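Local coordinates for protein acyltransferase (Streptococcus pneumoniae, PDB 5UG1) that transfers acetyl groups to cell-wall peptidoglycan, and is seen here as its catalytic domain carrying a methylsulfonyl adduct, at residues Leu89-Glu94 / Ile122-Trp127; Asp11-Arg16 / Thr62-Pro67; Ile44-Ser49 / Asn80-His85. One frame throughout, in Å; residues are numbered along the deposited sequence.

Interaction 1 (Leu89-Glu94 / Ile122-Trp127); sequences LVTPYE and ITIADW. With NA (sodium ion), chain C.
T91 holds OG1 in the crowded position between its backbone N and carbonyl carbon (chi1 54°), while D126 sets CG anti to its own N (chi1 -154°), so that the hydroxyl comes obliquely over the carboxylate where two parallel strands end. T91 OG1 donates to D126 OD1 across 2.8 Å, arriving from above the carboxylate plane. D126 is the N-cap of helix 127-132: OD1 also receives Q129 N, and OD2 forms a salt bridge with R113, partners that would probably favour the charged form. T91 OG1 bonds to N128 N.

Behind this junction the backbones pair. L89 N reaches T123 O at 3.0 Å, nearly along the C=O axis; A125 N gives to L89 O at 2.8 Å, and T91 N to A125 O at 3.2 Å. A125 O accepts W127 N, closing an inverse gamma turn centred on D126. The indole of W127 presents its edge to T91 O, with CD1 3.5 Å from that oxygen, and a water links its NE1 to Y93 O. L89 CD1 rests on I122 CG2 at 3.7 Å, and I122 O binds sodium together with A116 O, T119 O and two waters.

The pair closes the beta-alpha-beta unit of strand 86-90, helix 102-118 and edge strand 122-125: L89 touches M112 of the connecting helix, A125 touches A167 of helix 150-171, and the backbone of V90 is hydrogen-bonded onward to I60 of strand 57-61.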
# COMPACT_ATOMS: atom_id res chain seq x y z
N LEU A 89 -2.54 0.16 -5.01
CA LEU A 89 -1.88 1.26 -4.31
C LEU A 89 -2.55 1.46 -2.95
O LEU A 89 -3.76 1.69 -2.88
CB LEU A 89 -1.93 2.54 -5.14
CG LEU A 89 -1.47 2.42 -6.59
CD1 LEU A 89 -1.72 3.72 -7.34
CD2 LEU A 89 -0.00 2.01 -6.68
N VAL A 90 -1.76 1.39 -1.87
CA VAL A 90 -2.27 1.60 -0.52
C VAL A 90 -1.96 3.04 -0.11
O VAL A 90 -0.79 3.42 0.05
CB VAL A 90 -1.67 0.60 0.47
CG1 VAL A 90 -2.57 0.49 1.71
CG2 VAL A 90 -1.50 -0.76 -0.18
N THR A 91 -3.01 3.85 0.06
CA THR A 91 -2.81 5.26 0.36
C THR A 91 -2.22 5.43 1.76
O THR A 91 -2.50 4.63 2.66
CB THR A 91 -4.12 6.04 0.26
OG1 THR A 91 -5.12 5.43 1.09
CG2 THR A 91 -4.63 6.13 -1.21
N PRO A 92 -1.38 6.44 1.96
CA PRO A 92 -0.75 6.63 3.27
C PRO A 92 -1.64 7.46 4.19
O PRO A 92 -2.51 8.20 3.75
CB PRO A 92 0.55 7.37 2.93
CG PRO A 92 0.20 8.15 1.72
CD PRO A 92 -0.83 7.37 0.96
N TYR A 93 -1.39 7.32 5.50
CA TYR A 93 -2.13 8.07 6.50
C TYR A 93 -1.19 8.62 7.57
O TYR A 93 -0.59 7.84 8.32
CB TYR A 93 -3.22 7.21 7.15
CG TYR A 93 -3.95 7.94 8.24
CD1 TYR A 93 -4.87 8.94 7.94
CD2 TYR A 93 -3.72 7.63 9.58
CE1 TYR A 93 -5.55 9.61 8.97
CE2 TYR A 93 -4.39 8.28 10.60
CZ TYR A 93 -5.30 9.28 10.29
OH TYR A 93 -5.96 9.93 11.31
N GLU A 94 -1.09 9.94 7.63
CA GLU A 94 -0.49 10.69 8.74
C GLU A 94 -1.63 11.37 9.50
O GLU A 94 -2.28 12.29 8.97
CB GLU A 94 0.53 11.71 8.21
CG GLU A 94 0.91 12.84 9.17
CD GLU A 94 1.66 12.35 10.40
OE1 GLU A 94 2.83 11.94 10.26
OE2 GLU A 94 1.06 12.34 11.50
N ILE A 122 -4.97 -0.83 -12.29
CA ILE A 122 -4.63 -0.37 -10.96
C ILE A 122 -5.89 -0.25 -10.11
O ILE A 122 -6.93 0.21 -10.60
CB ILE A 122 -3.88 0.99 -11.01
CG1 ILE A 122 -2.55 0.83 -11.76
CG2 ILE A 122 -3.68 1.56 -9.62
CD1 ILE A 122 -1.63 2.01 -11.60
N THR A 123 -5.79 -0.63 -8.84
CA THR A 123 -6.89 -0.62 -7.89
C THR A 123 -6.43 0.06 -6.60
O THR A 123 -5.30 -0.15 -6.15
CB THR A 123 -7.36 -2.07 -7.57
OG1 THR A 123 -7.79 -2.73 -8.78
CG2 THR A 123 -8.48 -2.07 -6.53
N ILE A 124 -7.32 0.87 -5.99
CA ILE A 124 -6.99 1.59 -4.76
C ILE A 124 -7.29 0.70 -3.56
O ILE A 124 -8.25 -0.08 -3.57
CB ILE A 124 -7.74 2.93 -4.67
CG1 ILE A 124 -7.00 3.91 -3.74
CG2 ILE A 124 -9.18 2.71 -4.18
CD1 ILE A 124 -5.64 4.32 -4.27
N ALA A 125 -6.44 0.79 -2.54
CA ALA A 125 -6.70 0.27 -1.20
C ALA A 125 -6.58 1.48 -0.26
O ALA A 125 -5.47 1.85 0.13
CB ALA A 125 -5.72 -0.84 -0.82
N ASP A 126 -7.72 2.08 0.09
CA ASP A 126 -7.73 3.44 0.66
C ASP A 126 -7.62 3.39 2.18
O ASP A 126 -8.55 3.72 2.94
CB ASP A 126 -8.97 4.20 0.21
CG ASP A 126 -8.76 5.70 0.21
OD1 ASP A 126 -7.81 6.17 0.88
OD2 ASP A 126 -9.54 6.41 -0.47
N TRP A 127 -6.43 2.98 2.63
CA TRP A 127 -6.11 3.00 4.05
C TRP A 127 -6.31 4.40 4.64
O TRP A 127 -6.81 4.55 5.76
CB TRP A 127 -4.68 2.52 4.24
CG TRP A 127 -4.10 2.78 5.60
CD1 TRP A 127 -3.04 3.59 5.91
CD2 TRP A 127 -4.54 2.22 6.84
NE1 TRP A 127 -2.80 3.57 7.26
CE2 TRP A 127 -3.71 2.73 7.86
CE3 TRP A 127 -5.56 1.33 7.19
CZ2 TRP A 127 -3.87 2.38 9.21
CZ3 TRP A 127 -5.72 0.98 8.54
CH2 TRP A 127 -4.88 1.51 9.52
NA NA C . -8.31 1.48 -12.01
O HOH W 1 -0.46 5.06 8.81
O HOH W 2 -9.94 1.54 -10.29
O HOH W 3 -9.60 2.53 -13.73

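Interaction 2 (Asp11-Arg16 / Thr62-Pro67); sequences DSVALR and TGVNNP. With 03S (methanesulfonic acid), chain B.
The carboxylate of D11 is divided between two tasks, one oxygen serving its own helix and the other the facing loop 62-67. CG stands in the crowded position between backbone N and carbonyl carbon (chi1 64°), which folds OD1 back over the N-terminus of helix 12-16 to cap V13 N and A14 N weakly. D11 OD2 is turned into the loop, where it lies 3.6 Å from T62 CA and 3.8 Å from V64 CG1, the valine crossing the aspartate at about a right angle. The polar link is indirect. Two waters donate to D11 OD2, at 2.8 and 2.9 Å; the first accepts from G63 N and N65 N, the second from V64 N, so three successive loop amides are tied to a single oxygen.

S12, with OG also in the crowded position (chi1 75°), is joined covalently through that atom to S10 of the methylsulfonyl group. Oxygen O12 of the adduct turns inward between the two segments: S12 N donates to it at 3.1 Å, and N65 ND2 approaches to 2.6 Å in a weak, bent bond. N65 ND2 also bonds weakly to V36 O, which may help to fix the rotation of the amide. V13 CG2 and V64 CG1, in contact with each other, lie on one side of O11, while H145 NE2 is hydrogen-bonded to S12 OG.

A nucleophile in a Gly-Asp-Ser sequence at a helix start, facing a Gly-Val-Asn loop, fits the SGNH-type active site, with S12 N and N65 ND2 probably forming part of the oxyanion hole and S12, H145 and D142 the probable catalytic triad.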
# COMPACT_ATOMS: atom_id res chain seq x y z
N ASP A 11 6.00 -0.65 3.70
CA ASP A 11 6.70 0.11 4.72
C ASP A 11 6.46 -0.39 6.15
O ASP A 11 5.93 -1.43 6.35
CB ASP A 11 6.42 1.61 4.56
CG ASP A 11 4.98 1.97 4.79
OD1 ASP A 11 4.22 1.15 5.22
OD2 ASP A 11 4.60 3.08 4.54
N SER A 12 6.87 0.39 7.12
CA SER A 12 6.71 0.04 8.50
C SER A 12 5.27 -0.11 8.94
O SER A 12 5.00 -0.84 9.82
CB SER A 12 7.38 1.05 9.39
OG SER A 12 6.64 2.21 9.44
N VAL A 13 4.36 0.61 8.31
CA VAL A 13 2.96 0.48 8.63
C VAL A 13 2.45 -0.90 8.22
O VAL A 13 1.81 -1.58 8.98
CB VAL A 13 2.13 1.63 8.06
CG1 VAL A 13 0.68 1.48 8.42
CG2 VAL A 13 2.63 2.94 8.58
N ALA A 14 2.77 -1.29 7.00
CA ALA A 14 2.51 -2.62 6.53
C ALA A 14 3.23 -3.67 7.40
O ALA A 14 2.64 -4.67 7.74
CB ALA A 14 2.89 -2.77 5.09
N LEU A 15 4.46 -3.39 7.79
CA LEU A 15 5.20 -4.34 8.60
C LEU A 15 4.52 -4.54 9.95
O LEU A 15 4.50 -5.64 10.50
CB LEU A 15 6.64 -3.88 8.78
CG LEU A 15 7.50 -4.85 9.58
CD1 LEU A 15 7.59 -6.20 8.88
CD2 LEU A 15 8.89 -4.29 9.87
N ARG A 16 3.93 -3.46 10.48
CA ARG A 16 3.19 -3.57 11.74
C ARG A 16 1.97 -4.48 11.60
O ARG A 16 1.58 -5.14 12.56
CB ARG A 16 2.78 -2.16 12.19
CG ARG A 16 2.31 -2.04 13.63
CD ARG A 16 2.03 -0.56 13.95
NE ARG A 16 1.48 -0.34 15.29
CZ ARG A 16 2.22 -0.30 16.39
NH1 ARG A 16 3.53 -0.49 16.32
NH2 ARG A 16 1.64 -0.07 17.57
N THR A 62 3.14 1.92 0.63
CA THR A 62 4.12 2.93 1.00
C THR A 62 3.48 4.30 0.90
O THR A 62 2.36 4.45 0.40
CB THR A 62 5.35 2.90 0.09
OG1 THR A 62 4.94 3.20 -1.25
CG2 THR A 62 6.08 1.55 0.11
N GLY A 63 4.20 5.32 1.26
CA GLY A 63 3.77 6.67 1.01
C GLY A 63 3.90 7.64 2.14
O GLY A 63 3.98 8.80 1.92
N VAL A 64 3.92 7.15 3.35
CA VAL A 64 4.05 8.00 4.50
C VAL A 64 5.50 8.39 4.77
O VAL A 64 5.74 9.42 5.26
CB VAL A 64 3.38 7.38 5.74
CG1 VAL A 64 4.26 6.37 6.41
CG2 VAL A 64 2.90 8.44 6.70
N ASN A 65 6.46 7.56 4.43
CA ASN A 65 7.88 7.92 4.56
C ASN A 65 8.35 8.77 3.38
O ASN A 65 8.19 8.38 2.29
CB ASN A 65 8.73 6.66 4.61
CG ASN A 65 8.72 5.97 5.93
OD1 ASN A 65 8.43 6.55 6.95
ND2 ASN A 65 9.04 4.70 5.91
N ASN A 66 8.94 9.91 3.61
CA ASN A 66 9.44 10.75 2.53
C ASN A 66 8.35 11.18 1.53
O ASN A 66 8.47 10.92 0.39
CB ASN A 66 10.55 9.96 1.80
CG ASN A 66 11.89 10.06 2.46
OD1 ASN A 66 12.01 10.42 3.61
ND2 ASN A 66 12.93 9.74 1.71
N PRO A 67 7.26 11.81 1.96
CA PRO A 67 6.14 12.04 1.05
C PRO A 67 6.37 13.17 0.05
O PRO A 67 5.58 13.31 -0.88
CB PRO A 67 4.98 12.38 1.99
CG PRO A 67 5.69 13.15 3.12
CD PRO A 67 7.05 12.47 3.27
S10 03S B . 7.09 3.56 8.91
O11 03S B . 5.94 4.45 9.17
O12 03S B . 7.29 3.44 7.45
C13 03S B . 8.46 4.20 9.60
O HOH W 4 6.27 4.85 3.12
O HOH W 5 2.13 4.61 4.28

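Interaction 3 (Ile44-Ser49 / Asn80-His85); sequences IMLNNS and NLPKGH
In this alpha/beta domain, one flank of helix 38-50 meets the loop joining helix 70-80 to strand 86-90, a loop that ends in a type II beta turn from P82 to H85. The fit is a matter of knobs of unequal size. M45 is the longest: CG is anti to the backbone N (chi1 -178°), and a bend at chi3 (66°) swings CE onto the N80-L81 peptide, 3.6 Å from N80 O, while SD lies 4.0 Å from L81 CD1, the two side chains crossing at about a right angle. L46 splays its two methyl groups over N80. L46 CD2 presses against N80 O at a tight 3.3 Å, and L46 CD1 lies 3.7 Å from N80 OD1, in the amide whose ND2 is bonded to S76 O.

The loop replies with the ring of P82. Its CG projects toward the helix and fits between S49 and L46, lying 3.3 Å from S49 OG and 4.3 Å from L46 CD2. On its sheet side M45 also touches I9 and M87. The turn brings the imidazole of H85 round, and a water meeting its edge in the ring plane lies 2.8 Å from H85 NE2 and 2.6 Å from S49 OG.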
# COMPACT_ATOMS: atom_id res chain seq x y z
N ILE A 44 12.63 -2.10 -5.72
CA ILE A 44 12.33 -3.48 -5.31
C ILE A 44 11.41 -4.16 -6.32
O ILE A 44 11.63 -5.32 -6.69
CB ILE A 44 11.71 -3.50 -3.90
CG1 ILE A 44 12.73 -3.03 -2.86
CG2 ILE A 44 11.19 -4.91 -3.54
CD1 ILE A 44 12.15 -2.91 -1.45
N MET A 45 10.39 -3.43 -6.79
CA MET A 45 9.44 -3.98 -7.77
C MET A 45 10.15 -4.47 -9.03
O MET A 45 9.96 -5.61 -9.46
CB MET A 45 8.39 -2.93 -8.13
CG MET A 45 7.35 -3.46 -9.12
SD MET A 45 6.17 -2.22 -9.64
CE MET A 45 7.25 -1.10 -10.56
N LEU A 46 10.97 -3.60 -9.64
CA LEU A 46 11.68 -3.97 -10.86
C LEU A 46 12.76 -5.02 -10.61
O LEU A 46 12.99 -5.89 -11.45
CB LEU A 46 12.30 -2.73 -11.49
CG LEU A 46 11.28 -1.73 -12.02
CD1 LEU A 46 12.03 -0.52 -12.55
CD2 LEU A 46 10.40 -2.38 -13.10
N ASN A 47 13.48 -4.93 -9.48
CA ASN A 47 14.43 -5.98 -9.16
C ASN A 47 13.74 -7.34 -9.12
O ASN A 47 14.23 -8.32 -9.70
CB ASN A 47 15.13 -5.69 -7.83
CG ASN A 47 16.32 -4.72 -7.98
OD1 ASN A 47 16.91 -4.59 -9.04
ND2 ASN A 47 16.69 -4.07 -6.89
N ASN A 48 12.57 -7.41 -8.48
CA ASN A 48 11.83 -8.67 -8.42
C ASN A 48 11.31 -9.09 -9.79
O ASN A 48 11.35 -10.28 -10.13
CB ASN A 48 10.68 -8.57 -7.42
CG ASN A 48 11.11 -8.86 -5.98
OD1 ASN A 48 11.13 -10.02 -5.54
ND2 ASN A 48 11.44 -7.82 -5.24
N SER A 49 10.84 -8.14 -10.60
CA SER A 49 10.42 -8.46 -11.96
C SER A 49 11.57 -9.04 -12.78
O SER A 49 11.42 -10.06 -13.46
CB SER A 49 9.85 -7.22 -12.64
OG SER A 49 9.53 -7.47 -14.00
N ASN A 80 6.43 2.23 -14.29
CA ASN A 80 7.41 1.16 -14.36
C ASN A 80 6.82 -0.20 -14.04
O ASN A 80 7.54 -1.20 -14.12
CB ASN A 80 8.58 1.46 -13.43
CG ASN A 80 9.64 2.35 -14.10
OD1 ASN A 80 10.48 1.86 -14.86
ND2 ASN A 80 9.59 3.65 -13.83
N LEU A 81 5.53 -0.27 -13.70
CA LEU A 81 4.89 -1.56 -13.51
C LEU A 81 5.08 -2.40 -14.78
O LEU A 81 4.79 -1.91 -15.88
CB LEU A 81 3.40 -1.40 -13.22
CG LEU A 81 2.59 -2.68 -13.04
CD1 LEU A 81 2.84 -3.28 -11.66
CD2 LEU A 81 1.10 -2.42 -13.25
N PRO A 82 5.62 -3.61 -14.67
CA PRO A 82 5.90 -4.39 -15.88
C PRO A 82 4.61 -4.90 -16.49
O PRO A 82 3.61 -5.10 -15.80
CB PRO A 82 6.77 -5.54 -15.38
CG PRO A 82 7.20 -5.15 -14.00
CD PRO A 82 6.10 -4.29 -13.46
N LYS A 83 4.65 -5.09 -17.80
CA LYS A 83 3.54 -5.72 -18.51
C LYS A 83 3.15 -7.02 -17.81
O LYS A 83 4.01 -7.76 -17.33
CB LYS A 83 3.94 -6.01 -19.96
CG LYS A 83 4.05 -4.77 -20.81
CD LYS A 83 4.43 -5.10 -22.26
CE LYS A 83 5.90 -4.80 -22.55
NZ LYS A 83 6.25 -4.91 -24.00
N GLY A 84 1.84 -7.26 -17.73
CA GLY A 84 1.32 -8.52 -17.23
C GLY A 84 0.90 -8.51 -15.78
O GLY A 84 0.50 -9.56 -15.26
N HIS A 85 0.97 -7.36 -15.12
CA HIS A 85 0.67 -7.25 -13.70
C HIS A 85 -0.55 -6.36 -13.48
O HIS A 85 -0.89 -5.52 -14.31
CB HIS A 85 1.86 -6.69 -12.94
CG HIS A 85 3.08 -7.56 -13.00
ND1 HIS A 85 3.32 -8.57 -12.09
CD2 HIS A 85 4.12 -7.57 -13.86
CE1 HIS A 85 4.46 -9.16 -12.39
NE2 HIS A 85 4.97 -8.58 -13.46
O HOH W 6 7.57 -9.03 -14.50

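How the interactions relate
The three contacts illustrate how chemistry follows position in one fold. Interaction 1 is core: two neighbouring strands of the parallel sheet, held chiefly by backbone hydrogen bonds. Interaction 2, also buried, lies at the chain segments that follow strands 6-10 and 57-61, and replaces direct bonds with waters and a bound group. It touches interaction 1 where P92 CB packs on V64 N at 3.4 Å, so the residues after strand 86-90 back the pocket residue V64 from a second shell. Interaction 3 is partly buried, about 20 Å between centres from interaction 2, and relies on van der Waals contacts, plus one water. Its loop 80-85 runs into strand 86-90, and thus into interaction 1.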